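Local coordinates for protein abietadiene synthase, chloroplastic (Abies grandis, PDB 3S9V) that belongs to the terpene synthase family of plant enzymes, a mainly helical chloroplast protein that joins an N-terminal terpene synthase domain to a metal-binding domain, at residues S668-L673 and E728-E733; T643-S648 and R745-T750; K220-D225 and T242-C247. One frame throughout, in Å; residues are numbered along the deposited sequence.

Contacts 1 and 2 belong to one packed helical region: their centres lie about 13 Å apart, and they touch where Phe670 and Leu671 of contact 1 meet Val747 and Val645 of contact 2. Helices 712-736 and 741-757 are consecutive; along the chain contact 1 lies inside the loop closed by contact 2. Helices 669-693 and 521-541, the latter packed against contact 2, carry the family's NSE/DTE-like and DDxxD sequence motifs, expected to bind metal, at or near their C-terminal ends. Contact 3 is remote, its centre about 50 Å from that of contact 1 and 56 Å from that of contact 2; the nearest atoms are about 32 and 36 Å away.

Contact 1: residues S668-L673 and E728-E733; sequences SRFLQL and EELNRE
A side-on salt bridge holds the first turn of helix 669-693 to helix 712-736. Arg669 offers two nitrogens, one to each carboxylate oxygen: its NE lies 2.6 Å from Glu729 OE1, and its NH2 lies 2.7 Å from Glu729 OE2 in a nearly straight bond (173° at the hydrogen). Both oxygens are close to the guanidinium plane, yet they are met from above the carboxylate plane, the two groups being turned 43° apart. Leu673 crosses Glu729 at about a right angle, its CD1 3.3 Å from Glu729 CG, and its CD2 sits over one face of the guanidinium, offset toward the rim. Two amides of the first turn, those of Phe670 and Leu671, have identified acceptors. Ser668 is the N-cap: its OG accepts from Leu671 N at 3.3 Å and also bonds to Asp665 O. Phe670 N gives its hydrogen to a water at 2.7 Å, which in turn donates to Glu733 OE1 at 3.3 Å; that carboxylate oxygen also pairs with Asn737. Phe670 CE1 reaches Leu730 CD1 at 3.5 Å, the methyl at the ring edge. Short-segment axes 9.7 Å apart and 142° between directions describe two helices crossing in a roughly antiparallel sense, as neighbouring helices do in the all-helical class I terpene synthase fold.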
# COMPACT_ATOMS: atom_id res chain seq x y z
N SER A 668 2.03 -30.10 -0.80
CA SER A 668 1.24 -28.98 -1.33
C SER A 668 2.02 -28.09 -2.30
O SER A 668 3.22 -27.86 -2.13
CB SER A 668 0.69 -28.12 -0.19
OG SER A 668 1.71 -27.35 0.43
N ARG A 669 1.33 -27.58 -3.30
CA ARG A 669 1.93 -26.69 -4.29
C ARG A 669 2.39 -25.41 -3.59
O ARG A 669 3.42 -24.84 -3.94
CB ARG A 669 0.91 -26.35 -5.38
CG ARG A 669 1.38 -25.37 -6.43
CD ARG A 669 2.50 -25.94 -7.29
NE ARG A 669 2.86 -25.04 -8.39
CZ ARG A 669 3.93 -25.20 -9.17
NH1 ARG A 669 4.75 -26.22 -8.98
NH2 ARG A 669 4.18 -24.33 -10.13
N PHE A 670 1.62 -24.98 -2.60
CA PHE A 670 1.90 -23.77 -1.84
C PHE A 670 3.29 -23.79 -1.21
O PHE A 670 4.12 -22.92 -1.48
CB PHE A 670 0.81 -23.59 -0.77
CG PHE A 670 0.77 -22.22 -0.14
CD1 PHE A 670 1.27 -21.11 -0.81
CD2 PHE A 670 0.20 -22.04 1.12
CE1 PHE A 670 1.21 -19.84 -0.23
CE2 PHE A 670 0.13 -20.78 1.70
CZ PHE A 670 0.63 -19.67 1.02
N LEU A 671 3.56 -24.80 -0.39
CA LEU A 671 4.86 -24.91 0.27
C LEU A 671 5.98 -25.16 -0.75
O LEU A 671 7.10 -24.68 -0.58
CB LEU A 671 4.85 -26.06 1.28
CG LEU A 671 5.96 -26.03 2.33
CD1 LEU A 671 5.57 -25.06 3.44
CD2 LEU A 671 6.18 -27.43 2.91
N GLN A 672 5.68 -25.90 -1.81
CA GLN A 672 6.67 -26.19 -2.84
C GLN A 672 7.14 -24.92 -3.54
O GLN A 672 8.33 -24.75 -3.79
CB GLN A 672 6.10 -27.19 -3.86
CG GLN A 672 5.75 -28.54 -3.25
CD GLN A 672 5.07 -29.50 -4.21
OE1 GLN A 672 4.39 -29.08 -5.15
NE2 GLN A 672 5.22 -30.80 -3.97
N LEU A 673 6.20 -24.03 -3.85
CA LEU A 673 6.53 -22.78 -4.51
C LEU A 673 7.39 -21.88 -3.62
O LEU A 673 8.29 -21.18 -4.10
CB LEU A 673 5.25 -22.04 -4.91
CG LEU A 673 4.58 -22.51 -6.20
CD1 LEU A 673 3.20 -21.88 -6.32
CD2 LEU A 673 5.43 -22.15 -7.39
N GLU A 728 4.50 -15.22 -8.89
CA GLU A 728 3.18 -14.83 -9.36
C GLU A 728 2.19 -15.93 -8.98
O GLU A 728 1.08 -15.65 -8.53
CB GLU A 728 3.23 -14.62 -10.87
CG GLU A 728 2.13 -13.75 -11.44
CD GLU A 728 2.55 -13.09 -12.74
OE1 GLU A 728 3.02 -13.80 -13.65
OE2 GLU A 728 2.40 -11.85 -12.84
N GLU A 729 2.60 -17.18 -9.16
CA GLU A 729 1.75 -18.31 -8.81
C GLU A 729 1.58 -18.34 -7.29
O GLU A 729 0.51 -18.68 -6.77
CB GLU A 729 2.35 -19.64 -9.31
CG GLU A 729 1.45 -20.83 -8.97
CD GLU A 729 1.84 -22.14 -9.66
OE1 GLU A 729 1.25 -23.19 -9.29
OE2 GLU A 729 2.71 -22.13 -10.56
N LEU A 730 2.64 -17.97 -6.57
CA LEU A 730 2.60 -17.95 -5.11
C LEU A 730 1.59 -16.90 -4.61
O LEU A 730 0.95 -17.09 -3.58
CB LEU A 730 4.00 -17.65 -4.54
CG LEU A 730 4.14 -17.74 -3.03
CD1 LEU A 730 3.78 -19.15 -2.57
CD2 LEU A 730 5.57 -17.41 -2.63
N ASN A 731 1.45 -15.79 -5.34
CA ASN A 731 0.48 -14.78 -4.95
C ASN A 731 -0.91 -15.39 -4.98
O ASN A 731 -1.68 -15.26 -4.03
CB ASN A 731 0.47 -13.58 -5.91
CG ASN A 731 1.60 -12.62 -5.68
OD1 ASN A 731 2.06 -12.43 -4.54
ND2 ASN A 731 2.04 -11.96 -6.75
N ARG A 732 -1.23 -16.05 -6.09
CA ARG A 732 -2.55 -16.64 -6.23
C ARG A 732 -2.83 -17.63 -5.12
O ARG A 732 -3.95 -17.69 -4.63
CB ARG A 732 -2.72 -17.32 -7.59
CG ARG A 732 -4.17 -17.70 -7.90
CD ARG A 732 -4.33 -18.21 -9.32
NE ARG A 732 -3.42 -19.31 -9.61
CZ ARG A 732 -3.24 -19.84 -10.82
NH1 ARG A 732 -2.38 -20.83 -10.99
NH2 ARG A 732 -3.91 -19.37 -11.86
N GLU A 733 -1.82 -18.40 -4.74
CA GLU A 733 -2.01 -19.38 -3.67
C GLU A 733 -2.29 -18.64 -2.36
O GLU A 733 -3.26 -18.94 -1.66
CB GLU A 733 -0.77 -20.26 -3.51
CG GLU A 733 -0.41 -21.07 -4.73
CD GLU A 733 -1.47 -22.08 -5.10
OE1 GLU A 733 -1.83 -22.90 -4.23
OE2 GLU A 733 -1.93 -22.05 -6.26
O HOH W 1 -0.98 -25.68 -2.74

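Contact 2: residues T643-S648 and R745-T750; sequences TVVLIS and RLVFET
The short segments 643-648 and 745-750 run nearly antiparallel, their axes 9.9 Å apart at closest and their directions 156° apart, with Val645 CA and Leu746 CA 6.3 Å from each other. This is buried helix-helix packing inside the class I terpene synthase bundle, pairing helix 641-648 with helix 741-757. Val645 makes most of the contact, its two methyls meeting different partners. CG1, anti to the backbone N (chi1 170°), points to Val747 CG2 at 4.1 Å, the two valines crossing at about a right angle. CG2, anti to the carbonyl carbon, lies against the other helix's backbone, 3.6 Å from Leu746 O, and near Thr750 OG1. Farther along, Leu746 CD1 only grazes the backbone of Ser648. Helix 669-693 covers one flank, where Leu671 and Met674 touch Val645; Tyr527 and Ser531 of helix 521-541 contact Val644. The buried hydroxyls have partners of their own. Ser648 OG turns back to donate to Val644 O at 2.8 Å, so that this carbonyl, which also accepts the backbone N-H of Ser648, accepts twice. Thr750 OG1, which also bonds with Tyr527 OH, donates to Leu746 O at 2.7 Å, approaching nearly along the C=O axis (C=O...OG1 angle 165°).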
# COMPACT_ATOMS: atom_id res chain seq x y z
N THR A 643 10.94 -26.82 6.25
CA THR A 643 11.18 -27.34 7.60
C THR A 643 10.83 -26.31 8.68
O THR A 643 10.14 -26.63 9.66
CB THR A 643 12.66 -27.77 7.74
OG1 THR A 643 12.89 -28.91 6.91
CG2 THR A 643 13.02 -28.12 9.20
N VAL A 644 11.29 -25.08 8.48
CA VAL A 644 11.03 -24.00 9.41
C VAL A 644 9.51 -23.80 9.56
O VAL A 644 9.00 -23.68 10.67
CB VAL A 644 11.66 -22.70 8.89
CG1 VAL A 644 11.43 -21.57 9.90
CG2 VAL A 644 13.15 -22.93 8.64
N VAL A 645 8.81 -23.79 8.44
CA VAL A 645 7.36 -23.62 8.45
C VAL A 645 6.62 -24.76 9.14
O VAL A 645 5.79 -24.54 10.01
CB VAL A 645 6.81 -23.47 7.02
CG1 VAL A 645 5.29 -23.55 7.03
CG2 VAL A 645 7.26 -22.14 6.43
N LEU A 646 6.91 -25.99 8.73
CA LEU A 646 6.22 -27.14 9.29
C LEU A 646 6.38 -27.31 10.80
O LEU A 646 5.46 -27.79 11.47
CB LEU A 646 6.66 -28.40 8.54
CG LEU A 646 6.24 -28.37 7.06
CD1 LEU A 646 6.77 -29.60 6.34
CD2 LEU A 646 4.72 -28.31 6.96
N ILE A 647 7.52 -26.91 11.34
CA ILE A 647 7.69 -27.03 12.78
C ILE A 647 7.06 -25.83 13.49
O ILE A 647 6.42 -25.99 14.53
CB ILE A 647 9.18 -27.20 13.13
CG1 ILE A 647 9.70 -28.48 12.46
CG2 ILE A 647 9.35 -27.28 14.65
CD1 ILE A 647 11.09 -28.87 12.84
N SER A 648 7.20 -24.63 12.92
CA SER A 648 6.61 -23.43 13.51
C SER A 648 5.06 -23.50 13.53
O SER A 648 4.42 -22.97 14.44
CB SER A 648 7.03 -22.19 12.73
OG SER A 648 8.43 -21.97 12.80
N ARG A 745 0.52 -16.71 6.11
CA ARG A 745 1.56 -15.72 6.40
C ARG A 745 2.90 -16.43 6.63
O ARG A 745 3.94 -15.98 6.15
CB ARG A 745 1.18 -14.90 7.64
CG ARG A 745 -0.02 -13.97 7.43
CD ARG A 745 -0.51 -13.36 8.75
NE ARG A 745 0.53 -12.59 9.43
CZ ARG A 745 0.44 -12.14 10.68
NH1 ARG A 745 -0.65 -12.40 11.40
NH2 ARG A 745 1.43 -11.45 11.21
N LEU A 746 2.87 -17.55 7.34
CA LEU A 746 4.09 -18.31 7.60
C LEU A 746 4.71 -18.78 6.30
O LEU A 746 5.93 -18.76 6.14
CB LEU A 746 3.80 -19.52 8.48
CG LEU A 746 3.71 -19.25 9.98
CD1 LEU A 746 3.27 -20.52 10.69
CD2 LEU A 746 5.07 -18.79 10.50
N VAL A 747 3.88 -19.21 5.36
CA VAL A 747 4.39 -19.69 4.09
C VAL A 747 4.85 -18.55 3.18
O VAL A 747 5.98 -18.55 2.70
CB VAL A 747 3.34 -20.53 3.35
CG1 VAL A 747 3.88 -20.95 1.98
CG2 VAL A 747 3.00 -21.76 4.16
N PHE A 748 3.96 -17.57 2.96
CA PHE A 748 4.24 -16.45 2.07
C PHE A 748 5.31 -15.47 2.57
O PHE A 748 6.12 -14.97 1.79
CB PHE A 748 2.93 -15.69 1.80
CG PHE A 748 3.02 -14.71 0.67
CD1 PHE A 748 3.12 -15.15 -0.64
CD2 PHE A 748 3.03 -13.35 0.92
CE1 PHE A 748 3.21 -14.25 -1.69
CE2 PHE A 748 3.13 -12.44 -0.13
CZ PHE A 748 3.22 -12.89 -1.43
N GLU A 749 5.31 -15.18 3.86
CA GLU A 749 6.28 -14.26 4.44
C GLU A 749 7.68 -14.87 4.45
O GLU A 749 8.67 -14.16 4.32
CB GLU A 749 5.88 -13.88 5.86
CG GLU A 749 4.57 -13.12 5.96
CD GLU A 749 4.56 -11.84 5.14
OE1 GLU A 749 5.60 -11.14 5.13
OE2 GLU A 749 3.53 -11.53 4.52
N THR A 750 7.75 -16.18 4.64
CA THR A 750 9.05 -16.84 4.65
C THR A 750 9.67 -16.67 3.25
O THR A 750 10.86 -16.42 3.14
CB THR A 750 8.92 -18.34 5.04
OG1 THR A 750 8.58 -18.44 6.43
CG2 THR A 750 10.23 -19.06 4.82

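Contact 3: residues K220-D225 and T242-C247; sequences KLQSKD and TGNKKC
Two polar grips join the loop 220-225 to the start of helix 245-258, one compact and one at the surface. The compact one centres on Asn244 OD1. Gln222, with CG anti to the backbone N and the rest extended, comes tip to tip with Asn244 and sets NE2 2.9 Å from its OD1; the bond is fairly straight at the hydrogen (163°), while the donor stands above the carbonyl plane and the two amides are turned 59° apart. The same OD1 caps the helix, accepting from Cys247 N at 3.1 Å, in the carbonyl plane. Around this doubly gripped oxygen the packing is close: Gln222 NE2 is 3.5 Å from Lys246 CB and 3.7 Å from Cys247 SG, and NE2 also donates to Gly226 O. Just before, Thr242 OG1 accepts from Asn244 N in an ST turn, and Gly243 takes a positive phi.

The outer side is looser and rests on one long chain. Exposed Lys246 bends at chi3 to bring NZ 2.6 Å from Lys224 O, above the carbonyl plane, a charged donor that would polarise that peptide. Lys224 directs its CB away from the helix, and the Asp225 carboxylate accepts from Ser227 N and forms a salt bridge with Arg313.

Gln222, Asp225, Gly226 and Phe228, which touches Gln222 and Cys247, follow the spacing of a QW-like motif, QxxDGxW with Phe at the aromatic position, consistent with the alpha-alpha barrel architecture of N-terminal terpene synthase domains.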
# COMPACT_ATOMS: atom_id res chain seq x y z
N LYS A 220 -27.35 14.91 -20.92
CA LYS A 220 -27.25 13.46 -21.12
C LYS A 220 -26.10 12.87 -20.34
O LYS A 220 -26.01 11.65 -20.18
CB LYS A 220 -27.04 13.14 -22.60
CG LYS A 220 -28.01 13.81 -23.57
CD LYS A 220 -27.76 13.31 -24.98
CE LYS A 220 -28.54 14.11 -26.02
NZ LYS A 220 -28.39 13.52 -27.38
N LEU A 221 -25.21 13.73 -19.85
CA LEU A 221 -24.05 13.27 -19.10
C LEU A 221 -24.21 13.47 -17.60
O LEU A 221 -23.25 13.36 -16.84
CB LEU A 221 -22.80 14.00 -19.61
CG LEU A 221 -22.61 13.90 -21.12
CD1 LEU A 221 -21.37 14.66 -21.54
CD2 LEU A 221 -22.51 12.43 -21.53
N GLN A 222 -25.44 13.75 -17.17
CA GLN A 222 -25.74 13.95 -15.75
C GLN A 222 -25.49 12.65 -14.98
O GLN A 222 -25.60 11.56 -15.53
CB GLN A 222 -27.20 14.38 -15.61
CG GLN A 222 -27.70 14.58 -14.19
CD GLN A 222 -29.07 15.23 -14.15
OE1 GLN A 222 -29.99 14.81 -14.84
NE2 GLN A 222 -29.21 16.27 -13.33
N SER A 223 -25.13 12.77 -13.70
CA SER A 223 -24.87 11.60 -12.86
C SER A 223 -26.17 10.96 -12.40
O SER A 223 -27.22 11.57 -12.48
CB SER A 223 -24.04 12.00 -11.63
OG SER A 223 -22.91 12.77 -12.00
N LYS A 224 -26.10 9.72 -11.91
CA LYS A 224 -27.29 9.04 -11.43
C LYS A 224 -27.94 9.80 -10.29
O LYS A 224 -29.17 9.85 -10.20
CB LYS A 224 -26.94 7.62 -10.98
CG LYS A 224 -26.68 6.64 -12.13
CD LYS A 224 -26.24 5.26 -11.65
CE LYS A 224 -26.98 4.83 -10.37
NZ LYS A 224 -28.45 5.05 -10.44
N ASP A 225 -27.13 10.40 -9.42
CA ASP A 225 -27.66 11.17 -8.29
C ASP A 225 -27.97 12.61 -8.68
O ASP A 225 -28.20 13.47 -7.83
CB ASP A 225 -26.68 11.14 -7.10
CG ASP A 225 -25.36 11.83 -7.40
OD1 ASP A 225 -25.29 12.63 -8.36
OD2 ASP A 225 -24.38 11.59 -6.66
N THR A 242 -30.84 25.46 -16.67
CA THR A 242 -31.85 24.56 -17.23
C THR A 242 -33.05 24.23 -16.33
O THR A 242 -34.03 23.66 -16.79
CB THR A 242 -31.23 23.19 -17.62
OG1 THR A 242 -30.90 22.47 -16.43
CG2 THR A 242 -29.97 23.37 -18.45
N GLY A 243 -32.96 24.57 -15.05
CA GLY A 243 -34.07 24.26 -14.16
C GLY A 243 -34.23 22.77 -13.93
O GLY A 243 -35.22 22.33 -13.36
N ASN A 244 -33.26 21.98 -14.38
CA ASN A 244 -33.31 20.53 -14.22
C ASN A 244 -33.45 20.14 -12.74
O ASN A 244 -32.59 20.46 -11.91
CB ASN A 244 -32.05 19.89 -14.83
CG ASN A 244 -31.99 18.39 -14.63
OD1 ASN A 244 -31.58 17.91 -13.57
ND2 ASN A 244 -32.43 17.63 -15.63
N LYS A 245 -34.53 19.45 -12.42
CA LYS A 245 -34.83 19.06 -11.04
C LYS A 245 -33.89 18.07 -10.35
O LYS A 245 -33.67 18.17 -9.15
CB LYS A 245 -36.28 18.56 -10.97
CG LYS A 245 -37.28 19.65 -11.37
CD LYS A 245 -38.64 19.10 -11.77
CE LYS A 245 -39.56 20.22 -12.25
NZ LYS A 245 -40.86 19.71 -12.79
N LYS A 246 -33.33 17.11 -11.09
CA LYS A 246 -32.41 16.18 -10.44
C LYS A 246 -31.21 16.95 -9.87
O LYS A 246 -30.67 16.56 -8.83
CB LYS A 246 -31.95 15.09 -11.42
CG LYS A 246 -33.06 14.10 -11.76
CD LYS A 246 -32.50 12.75 -12.17
CE LYS A 246 -31.76 12.09 -11.02
NZ LYS A 246 -31.25 10.74 -11.39
N CYS A 247 -30.82 18.03 -10.53
CA CYS A 247 -29.72 18.85 -10.02
C CYS A 247 -30.09 19.29 -8.60
O CYS A 247 -29.28 19.22 -7.67
CB CYS A 247 -29.52 20.10 -10.88
SG CYS A 247 -28.80 19.84 -12.52